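Local structure of uncharacterized protein (Clostridium leptum, 4PW1) at residues W136-F139 with L140-P143; V47-A50 with A51-R55; Y226-D229 with G230-M234; N200-T203 with I204-L207; R180-M183 with L184-M188. The protein is of unknown function but is probably a lipoprotein, with a unique fold of a nine-stranded antiparallel beta sheet surrounded by alpha helices. One frame throughout, in Å; residues are numbered along the deposited sequence.

Interaction 1: residues W136-F139 with L140-P143; sequences WEKF and LSDP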
# COMPACT_ATOMS: atom_id res chain seq x y z
N TRP B 136 11.26 -18.03 12.65
CA TRP B 136 10.79 -17.07 13.63
C TRP B 136 10.65 -17.72 15.00
O TRP B 136 11.01 -17.12 16.02
CB TRP B 136 9.46 -16.42 13.20
CG TRP B 136 8.99 -15.32 14.12
CD1 TRP B 136 9.67 -14.19 14.45
CD2 TRP B 136 7.72 -15.21 14.79
NE1 TRP B 136 8.95 -13.41 15.28
CE2 TRP B 136 7.74 -14.01 15.53
CE3 TRP B 136 6.58 -16.01 14.86
CZ2 TRP B 136 6.68 -13.58 16.31
CZ3 TRP B 136 5.51 -15.59 15.64
CH2 TRP B 136 5.57 -14.38 16.36
N GLU B 137 10.06 -18.91 15.02
CA GLU B 137 9.86 -19.63 16.27
C GLU B 137 11.20 -20.00 16.87
O GLU B 137 11.37 -19.93 18.08
CB GLU B 137 8.96 -20.85 16.07
CG GLU B 137 7.51 -20.40 15.89
CD GLU B 137 6.59 -21.50 15.43
OE1 GLU B 137 6.83 -22.68 15.75
OE2 GLU B 137 5.62 -21.17 14.72
N LYS B 138 12.16 -20.39 16.03
CA LYS B 138 13.50 -20.68 16.52
C LYS B 138 14.10 -19.40 17.14
O LYS B 138 14.65 -19.43 18.23
CB LYS B 138 14.38 -21.24 15.41
CG LYS B 138 15.81 -21.56 15.84
CD LYS B 138 15.86 -22.46 17.09
CE LYS B 138 17.25 -22.99 17.38
NZ LYS B 138 18.24 -21.89 17.52
N PHE B 139 13.97 -18.28 16.43
CA PHE B 139 14.43 -17.01 16.97
C PHE B 139 13.77 -16.69 18.32
O PHE B 139 14.48 -16.31 19.26
CB PHE B 139 14.21 -15.87 15.97
CG PHE B 139 14.43 -14.49 16.54
CD1 PHE B 139 15.70 -13.97 16.66
CD2 PHE B 139 13.37 -13.73 16.96
CE1 PHE B 139 15.92 -12.71 17.19
CE2 PHE B 139 13.57 -12.47 17.48
CZ PHE B 139 14.85 -11.95 17.60
N LEU B 140 12.46 -16.84 18.41
CA LEU B 140 11.78 -16.56 19.68
C LEU B 140 12.30 -17.44 20.82
O LEU B 140 12.42 -16.96 21.95
CB LEU B 140 10.28 -16.73 19.60
CG LEU B 140 9.50 -15.83 18.65
CD1 LEU B 140 8.04 -16.27 18.65
CD2 LEU B 140 9.64 -14.36 19.00
N SER B 141 12.65 -18.68 20.53
CA SER B 141 13.19 -19.56 21.58
C SER B 141 14.65 -19.23 21.91
O SER B 141 15.11 -19.57 22.98
CB SER B 141 13.09 -21.05 21.17
OG SER B 141 14.12 -21.34 20.22
N ASP B 142 15.38 -18.61 20.98
CA ASP B 142 16.79 -18.32 21.19
C ASP B 142 17.20 -17.04 20.47
O ASP B 142 17.84 -17.07 19.40
CB ASP B 142 17.63 -19.50 20.73
CG ASP B 142 19.10 -19.38 21.12
OD1 ASP B 142 19.49 -18.44 21.87
OD2 ASP B 142 19.89 -20.20 20.63
N PRO B 143 16.82 -15.89 21.04
CA PRO B 143 16.96 -14.66 20.27
C PRO B 143 18.34 -14.03 20.32
O PRO B 143 18.58 -13.06 19.61
CB PRO B 143 15.91 -13.74 20.90
CG PRO B 143 15.76 -14.22 22.28
CD PRO B 143 16.04 -15.70 22.27
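Leu140 N and Ser141 N bond back to Trp136 O and Glu137 O as helix 122-141 makes its last turn, and Asp142 is the first residue to leave helical angles. Trp136 and Leu140 meet one turn apart on one flank. Leu140 CD1 sits over the six-membered part of the indole, 3.7 Å from its centroid and 5° off the normal, a CH-pi contact by CD1, with CD2 beside the NE1 and CE2 side of the indole. The indole N-H is spent on Val208 O of helix 198-210. Phe139 and Pro143 form a second CH-pi pair: the two side chains cross at about a right angle, with Pro143 CB over one face, 4.1 Å from the ring centroid and offset toward the rim. With CG anti to the backbone N (chi1 170°) the phenyl is carried to Pro143, four residues on. Lys138 O is gripped twice, by Asp142 N at 3.0 Å in the carbonyl plane and by Ser141 OG at 2.8 Å. Lys138 and Asp142 run side by side, pointing the same way, with NZ 3.9 Å from OD2, a long salt bridge. Phe139 also meets the rings of Phe178 and Trp205. The helix end is thus held by a doubly used carbonyl on its polar side and by aliphatic groups laid on aromatic faces, while the distant ion pair probably adds little.

Interaction 2: residues V47-A50 with A51-R55; sequences VSFA and ANSVR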
# COMPACT_ATOMS: atom_id res chain seq x y z
N VAL B 47 27.27 8.55 1.73
CA VAL B 47 27.73 7.71 0.64
C VAL B 47 28.53 6.50 1.14
O VAL B 47 28.28 5.39 0.73
CB VAL B 47 28.47 8.52 -0.41
CG1 VAL B 47 29.04 7.60 -1.49
CG2 VAL B 47 27.52 9.54 -1.03
N SER B 48 29.47 6.73 2.06
CA SER B 48 30.26 5.66 2.61
C SER B 48 29.38 4.63 3.29
O SER B 48 29.53 3.42 3.07
CB SER B 48 31.26 6.26 3.62
OG SER B 48 31.90 5.20 4.22
N PHE B 49 28.44 5.09 4.11
CA PHE B 49 27.54 4.20 4.76
C PHE B 49 26.70 3.37 3.74
O PHE B 49 26.48 2.16 3.93
CB PHE B 49 26.62 4.97 5.70
CG PHE B 49 25.56 4.10 6.34
CD1 PHE B 49 25.84 3.36 7.46
CD2 PHE B 49 24.29 4.03 5.79
CE1 PHE B 49 24.88 2.53 8.03
CE2 PHE B 49 23.33 3.20 6.36
CZ PHE B 49 23.62 2.44 7.48
N ALA B 50 26.22 4.01 2.69
CA ALA B 50 25.42 3.32 1.68
C ALA B 50 26.25 2.25 0.90
O ALA B 50 25.77 1.15 0.64
CB ALA B 50 24.83 4.32 0.71
N ALA B 51 27.46 2.60 0.49
CA ALA B 51 28.39 1.63 -0.13
C ALA B 51 28.59 0.38 0.73
O ALA B 51 28.50 -0.76 0.24
CB ALA B 51 29.73 2.26 -0.41
N ASN B 52 28.84 0.58 2.02
CA ASN B 52 28.98 -0.54 2.93
C ASN B 52 27.64 -1.30 3.15
O ASN B 52 27.61 -2.52 3.29
CB ASN B 52 29.54 -0.03 4.23
CG ASN B 52 31.03 0.26 4.11
OD1 ASN B 52 31.82 -0.65 4.05
ND2 ASN B 52 31.38 1.50 4.06
N SER B 53 26.54 -0.58 3.18
CA SER B 53 25.21 -1.24 3.27
C SER B 53 24.95 -2.18 2.10
O SER B 53 24.50 -3.32 2.28
CB SER B 53 24.12 -0.19 3.34
OG SER B 53 24.25 0.58 4.53
N VAL B 54 25.28 -1.73 0.89
CA VAL B 54 25.15 -2.56 -0.30
C VAL B 54 25.96 -3.85 -0.14
O VAL B 54 25.42 -4.96 -0.33
CB VAL B 54 25.58 -1.81 -1.58
CG1 VAL B 54 25.66 -2.75 -2.79
CG2 VAL B 54 24.64 -0.63 -1.86
N ARG B 55 27.24 -3.74 0.25
CA ARG B 55 28.06 -4.94 0.40
C ARG B 55 27.63 -5.88 1.54
O ARG B 55 27.64 -7.10 1.39
CB ARG B 55 29.55 -4.58 0.58
CG ARG B 55 30.22 -4.02 -0.67
CD ARG B 55 31.73 -3.91 -0.43
NE ARG B 55 32.00 -2.79 0.46
CZ ARG B 55 32.22 -1.54 0.06
NH1 ARG B 55 32.16 -1.19 -1.22
NH2 ARG B 55 32.42 -0.60 0.95
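Ser48 O takes two hydrogen bonds from one residue: Asn52 N at 3.1 Å and Asn52 ND2 at 2.8 Å, arriving from opposite faces of the carbonyl plane. The amide donor stands 47° out of that plane, and its bond is bent to 145° at the hydrogen. Asn52 can fold back in this way because its CG lies beside its own backbone N (chi1 -76°). Phe49 O is held in the same manner by Ser53, whose N and OG both lie 2.8 Å away, again on opposite faces, with the hydroxyl above the carbonyl plane. That hydroxyl also rests over one face of the Phe49 ring, offset toward the rim, with OG 3.3 Å from CE2. These pairs belong to the middle of helix 44-58, where the i to i+4 backbone bonds run unbroken and small residues, Ala50, Ala51 and Ser53, let neighbouring elements come close. Met100 of strand 95-103 packs against Phe49, Ala50 and Ser53, and Leu184 of helix 173-190 against Phe49 and Ser53, so this side of the helix is wedged between the sheet and another helix. The amide oxygen of Asn52 is used too: Arg55 NH2 bonds to Asn52 OD1 at 3.2 Å, coming from above the amide plane although OD1 lies in the guanidinium plane. Ala51 O lies against one face of that guanidinium, over its centre. Arg55 has further partners in Asp64, through a salt bridge, and in Trp62 O, which fix the arginine's end across the start of helix 64-67.

Interaction 3: residues Y226-D229 with G230-M234; sequences YSND and GGTSM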
# COMPACT_ATOMS: atom_id res chain seq x y z
N TYR B 226 5.71 -6.37 11.58
CA TYR B 226 5.75 -6.38 13.03
C TYR B 226 5.45 -4.99 13.51
O TYR B 226 5.89 -4.03 12.90
CB TYR B 226 7.16 -6.74 13.51
CG TYR B 226 7.60 -8.07 13.05
CD1 TYR B 226 8.23 -8.23 11.82
CD2 TYR B 226 7.39 -9.19 13.82
CE1 TYR B 226 8.61 -9.47 11.38
CE2 TYR B 226 7.76 -10.44 13.38
CZ TYR B 226 8.36 -10.57 12.14
OH TYR B 226 8.77 -11.80 11.67
N SER B 227 4.76 -4.87 14.63
CA SER B 227 4.48 -3.52 15.16
C SER B 227 4.23 -3.55 16.65
O SER B 227 3.96 -4.60 17.21
CB SER B 227 3.29 -2.89 14.42
OG SER B 227 2.18 -3.72 14.51
N ASN B 228 4.33 -2.41 17.31
CA ASN B 228 4.01 -2.36 18.74
C ASN B 228 2.89 -1.37 18.98
O ASN B 228 2.50 -0.64 18.07
CB ASN B 228 5.26 -2.06 19.59
CG ASN B 228 5.76 -0.64 19.42
OD1 ASN B 228 5.05 0.27 18.98
ND2 ASN B 228 7.03 -0.45 19.74
N ASP B 229 2.39 -1.34 20.21
CA ASP B 229 1.25 -0.47 20.58
C ASP B 229 1.53 1.01 20.38
O ASP B 229 0.62 1.78 20.09
CB ASP B 229 0.87 -0.70 22.04
CG ASP B 229 0.45 -2.12 22.33
OD1 ASP B 229 -0.16 -2.76 21.45
OD2 ASP B 229 0.72 -2.61 23.45
N GLY B 230 2.78 1.41 20.54
CA GLY B 230 3.19 2.80 20.46
C GLY B 230 3.39 3.37 19.07
O GLY B 230 3.95 4.46 18.95
N GLY B 231 2.97 2.68 18.02
CA GLY B 231 3.10 3.25 16.65
C GLY B 231 4.37 2.88 15.88
O GLY B 231 4.44 3.11 14.66
N THR B 232 5.36 2.29 16.54
CA THR B 232 6.56 1.78 15.83
C THR B 232 6.22 0.55 15.01
O THR B 232 5.55 -0.36 15.48
CB THR B 232 7.67 1.42 16.81
OG1 THR B 232 8.03 2.59 17.51
CG2 THR B 232 8.91 0.87 16.06
N SER B 233 6.65 0.50 13.76
CA SER B 233 6.39 -0.68 12.98
C SER B 233 7.50 -0.94 11.99
O SER B 233 8.28 -0.04 11.62
CB SER B 233 5.00 -0.56 12.29
OG SER B 233 5.05 0.38 11.26
N MSE B 234 7.57 -2.18 11.54
CA MSE B 234 8.57 -2.55 10.59
C MSE B 234 8.07 -3.59 9.65
O MSE B 234 7.14 -4.33 9.96
CB MSE B 234 9.79 -2.98 11.40
CG MSE B 234 10.68 -3.90 10.60
SE MSE B 234 12.31 -4.34 11.65
CE MSE B 234 11.33 -5.50 12.66
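Tyr226 and Met234, a selenomethionine, face each other as an antiparallel hydrogen-bonded pair at the tight end of this beta hairpin. Tyr226 N reaches Met234 O at 3.0 Å and Met234 N reaches Tyr226 O at 2.8 Å, both nearly straight. On the face that carries these two side chains the selenomethionine methyl CE lies 4.2 Å from Tyr226 CD1, and Met234 also packs on Ile204, Leu207 and Val208 of helix 198-210. Ser227 and Ser233 form the next pair, non-hydrogen-bonded, and put their CB atoms 3.6 Å apart on the other face, where the second subunit lies: Ser233 OG bonds to Ser22 OG of that chain. The last ladder bond runs from Asn228 N to Thr232 O at 3.0 Å.

Beyond it the chain opens into a type I turn from Asn228 to Gly231, which makes this a 3:5 hairpin with a G1 bulge. Gly231 is the bulge residue, and its positive phi suits glycine. The turn's own bond, Gly231 N to Asn228 O, is weak at 3.4 Å. Asn228 stands with CG between its backbone N and carbonyl carbon (chi1 70°), which swings OD1 over the turn to take a second weak bond from Thr232 N, 3.2 Å away; ND2 meanwhile comes 3.5 Å from Thr232 CB. Asp229 and Gly230 are exposed and Asp229 is poorly ordered, whereas Gly231 O is anchored by Ser22 OG of the second subunit. Straight backbone bonds and apolar packing thus give way to weak bonds within the turn, consistent with a looser tip at Asp229.

Interaction 4: residues N200-T203 with I204-L207; sequences NLYT and IWEL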
# COMPACT_ATOMS: atom_id res chain seq x y z
N ASN B 200 19.42 1.77 15.64
CA ASN B 200 18.17 1.08 15.32
C ASN B 200 18.13 -0.43 15.60
O ASN B 200 17.06 -1.06 15.51
CB ASN B 200 17.80 1.36 13.84
CG ASN B 200 17.35 2.79 13.63
OD1 ASN B 200 16.96 3.48 14.58
ND2 ASN B 200 17.39 3.24 12.35
N LEU B 201 19.29 -1.00 15.96
CA LEU B 201 19.44 -2.46 16.06
C LEU B 201 18.56 -3.05 17.15
O LEU B 201 17.88 -4.06 16.93
CB LEU B 201 20.91 -2.88 16.30
CG LEU B 201 21.91 -2.52 15.21
CD1 LEU B 201 23.32 -2.92 15.68
CD2 LEU B 201 21.55 -3.23 13.92
N TYR B 202 18.58 -2.44 18.33
CA TYR B 202 17.74 -2.94 19.41
C TYR B 202 16.25 -2.91 18.98
O TYR B 202 15.51 -3.86 19.19
CB TYR B 202 17.95 -2.15 20.72
CG TYR B 202 17.02 -2.66 21.78
CD1 TYR B 202 17.36 -3.77 22.54
CD2 TYR B 202 15.77 -2.09 21.95
CE1 TYR B 202 16.47 -4.30 23.46
CE2 TYR B 202 14.86 -2.63 22.85
CZ TYR B 202 15.21 -3.73 23.60
OH TYR B 202 14.36 -4.25 24.52
N THR B 203 15.80 -1.81 18.40
CA THR B 203 14.39 -1.69 18.05
C THR B 203 13.98 -2.78 17.04
O THR B 203 12.93 -3.39 17.17
CB THR B 203 14.09 -0.32 17.44
OG1 THR B 203 14.36 0.67 18.41
CG2 THR B 203 12.61 -0.18 17.01
N ILE B 204 14.83 -3.04 16.08
CA ILE B 204 14.52 -4.05 15.08
C ILE B 204 14.39 -5.42 15.73
O ILE B 204 13.42 -6.17 15.50
CB ILE B 204 15.62 -4.04 13.96
CG1 ILE B 204 15.54 -2.72 13.17
CG2 ILE B 204 15.43 -5.19 13.02
CD1 ILE B 204 16.79 -2.46 12.34
N TRP B 205 15.37 -5.75 16.58
CA TRP B 205 15.35 -7.01 17.28
C TRP B 205 14.12 -7.14 18.17
O TRP B 205 13.44 -8.19 18.16
CB TRP B 205 16.64 -7.09 18.09
CG TRP B 205 16.86 -8.27 18.89
CD1 TRP B 205 17.39 -9.47 18.48
CD2 TRP B 205 16.59 -8.40 20.28
NE1 TRP B 205 17.49 -10.33 19.56
CE2 TRP B 205 17.00 -9.69 20.67
CE3 TRP B 205 16.09 -7.53 21.26
CZ2 TRP B 205 16.93 -10.12 22.00
CZ3 TRP B 205 15.96 -7.99 22.57
CH2 TRP B 205 16.38 -9.26 22.92
N GLU B 206 13.85 -6.10 18.95
CA GLU B 206 12.74 -6.13 19.88
C GLU B 206 11.37 -6.27 19.17
O GLU B 206 10.47 -6.96 19.66
CB GLU B 206 12.72 -4.88 20.76
CG GLU B 206 11.67 -4.93 21.86
CD GLU B 206 11.53 -3.61 22.57
OE1 GLU B 206 11.05 -2.70 21.87
OE2 GLU B 206 11.90 -3.45 23.79
N LEU B 207 11.20 -5.61 18.04
CA LEU B 207 9.96 -5.78 17.31
C LEU B 207 9.73 -7.20 16.87
O LEU B 207 8.62 -7.76 17.07
CB LEU B 207 9.94 -4.92 16.08
CG LEU B 207 9.63 -3.48 16.39
CD1 LEU B 207 9.99 -2.66 15.16
CD2 LEU B 207 8.18 -3.32 16.80
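Tyr202 meets both Trp205 and Glu206 and is turned differently to each. Against Trp205 the tyrosine ring leans with its plane 47° from the six-membered ring of the indole and the centroids 5.8 Å apart, an oblique aromatic pair. The touch is made by Tyr202 CE1, 3.8 Å from Trp205 CZ3. At Glu206 the carboxylate comes to the ring edge, near the ring plane, with its own plane turned 74° from that of the ring. Tyr202 OH donates to Glu206 OE2 at 2.7 Å, meeting the oxygen from above the carboxylate plane. With CG anti to the backbone N (chi1 177°) the Tyr202 ring is carried forward to residues 205 and 206, and the glutamate chain, extended beyond CG, crosses the tyrosine obliquely and brings OE2 to the ring edge. The pairs are spaced i to i+3 and i to i+4 on helix 198-210, whose backbone bonds include Glu206 N to Tyr202 O at 2.8 Å. This helix lies against the antiparallel sheet, and another flank supplies the packing: Ile204 and Leu207 rest on Leu250 of strand 244-251. There Thr203 and Leu207 lie side by side, pointing the same way, with CG2 4.1 Å from CD1. Ile204 folds CG1 back to 3.2 Å from Asn200 O, and Asn200 CB stands 4.2 Å from Ile204 CD1. Tyr252 OH bonds both Asn200 OD1 and Thr203 OG1, and Trp205 NE1 bonds Pro143 O.

Interaction 5: residues R180-M183 with L184-M188; sequences RCQM and LSDQM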
# COMPACT_ATOMS: atom_id res chain seq x y z
N ARG B 180 23.98 -9.55 9.75
CA ARG B 180 24.41 -8.55 8.75
C ARG B 180 24.25 -7.12 9.26
O ARG B 180 25.17 -6.28 9.10
CB ARG B 180 23.68 -8.74 7.42
CG ARG B 180 24.12 -9.98 6.67
CD ARG B 180 23.23 -10.19 5.46
NE ARG B 180 23.63 -11.33 4.65
CZ ARG B 180 24.60 -11.33 3.75
NH1 ARG B 180 25.34 -10.25 3.50
NH2 ARG B 180 24.86 -12.45 3.08
N CYS B 181 23.12 -6.83 9.89
CA CYS B 181 22.90 -5.49 10.48
C CYS B 181 23.99 -5.10 11.50
O CYS B 181 24.53 -3.99 11.45
CB CYS B 181 21.51 -5.38 11.11
SG CYS B 181 20.13 -5.38 9.90
N GLN B 182 24.28 -6.03 12.41
CA GLN B 182 25.33 -5.86 13.42
C GLN B 182 26.71 -5.67 12.76
O GLN B 182 27.50 -4.82 13.18
CB GLN B 182 25.35 -7.11 14.33
CG GLN B 182 26.37 -7.03 15.49
CD GLN B 182 26.01 -5.91 16.43
OE1 GLN B 182 24.91 -5.91 16.99
NE2 GLN B 182 26.87 -4.89 16.50
N MSE B 183 27.01 -6.46 11.72
CA MSE B 183 28.29 -6.32 11.03
C MSE B 183 28.39 -4.95 10.41
O MSE B 183 29.46 -4.36 10.41
CB MSE B 183 28.53 -7.32 9.89
CG MSE B 183 28.85 -8.69 10.42
SE MSE B 183 28.89 -10.00 8.94
CE MSE B 183 29.91 -8.84 7.69
N LEU B 184 27.31 -4.46 9.81
CA LEU B 184 27.36 -3.11 9.22
C LEU B 184 27.68 -2.04 10.26
O LEU B 184 28.54 -1.16 10.03
CB LEU B 184 26.04 -2.78 8.52
CG LEU B 184 25.90 -1.37 7.96
CD1 LEU B 184 26.99 -1.05 6.95
CD2 LEU B 184 24.54 -1.20 7.35
N SER B 185 26.99 -2.09 11.40
CA SER B 185 27.25 -1.16 12.47
C SER B 185 28.72 -1.25 12.94
O SER B 185 29.40 -0.22 13.08
CB SER B 185 26.30 -1.45 13.65
OG SER B 185 26.62 -0.63 14.77
N ASP B 186 29.20 -2.47 13.16
CA ASP B 186 30.60 -2.66 13.60
C ASP B 186 31.58 -2.12 12.57
O ASP B 186 32.51 -1.40 12.90
CB ASP B 186 30.92 -4.13 13.82
CG ASP B 186 30.14 -4.73 14.92
OD1 ASP B 186 29.60 -3.97 15.73
OD2 ASP B 186 30.06 -5.96 15.01
N GLN B 187 31.35 -2.45 11.30
CA GLN B 187 32.17 -1.93 10.22
C GLN B 187 32.27 -0.39 10.27
O GLN B 187 33.40 0.15 10.24
CB GLN B 187 31.62 -2.40 8.87
CG GLN B 187 32.30 -1.85 7.63
CD GLN B 187 33.75 -2.26 7.52
OE1 GLN B 187 34.19 -3.22 8.16
NE2 GLN B 187 34.50 -1.53 6.72
N MSE B 188 31.14 0.31 10.43
CA MSE B 188 31.17 1.78 10.52
C MSE B 188 31.92 2.27 11.79
O MSE B 188 32.72 3.21 11.73
CB MSE B 188 29.75 2.35 10.49
CG MSE B 188 28.97 1.97 9.24
SE MSE B 188 29.89 2.32 7.56
CE MSE B 188 31.06 0.91 7.18
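Leu184 N, Ser185 N, Asp186 N and Gln187 N each bond to the carbonyl four residues earlier, from Arg180 O to Met183 O, in a regular run through the middle of helix 173-190. These bonds are close to straight, and the shortest joins Gln187 N to Met183 O at 2.8 Å. On the exposed side Gln182 and Asp186 make the one side-chain bond between the segments: Gln182 NE2 donates to Asp186 OD1 at 3.0 Å, with an angle of 145° at the hydrogen. The oxygen lies in the plane of the glutamine amide, but the amide nitrogen stands above the carboxylate plane, and the two planes are turned 36° from each other. Gln182 bends at chi2 (64°) to bring its amide over to the next turn, while Asp186 keeps CG beside its own backbone N, leaning back over the first segment. This also places both carboxylate oxygens near Gln182 O, OD2 at 3.3 Å, a close approach of two acceptors that is probably unfavourable in itself. On the inner side Cys181, Leu184 and Ser185 are buried. Gln187 and Met188 pack on Asn52 of helix 44-58, and Cys181 and Ser185 on Leu201 of helix 198-210, so the helix bridges its two neighbours. Ser185 OG bonds Asp195 OD2, and Arg180 NH1 bonds Ile56 O. The glutamine N-H would partly offset the aspartate's negative charge beside the backbone carbonyl, and so probably steadies this side chain at the solvent-facing surface.

In the fold
Four of the five contacts lie on helices and interaction 3 on a hairpin of the sheet. Interaction 4 is the hub. It meets interaction 3 through Met234 SE and Ile204 CG2, 3.5 Å apart, interaction 1 through Trp205 NE1 and Pro143 O, a probable hydrogen bond of 2.9 Å, and interaction 5 through Leu201 CD2 and Cys181 CB, 3.5 Å apart. Interaction 5 in turn touches interaction 2, Leu184 CD2 lying 3.3 Å from Ser53 OG, which joins helices 173-190 and 44-58. Interactions 1 and 2 are the remote ends, their centres about 29 Å apart. Trp136 of interaction 1 also packs on Tyr226 of interaction 3.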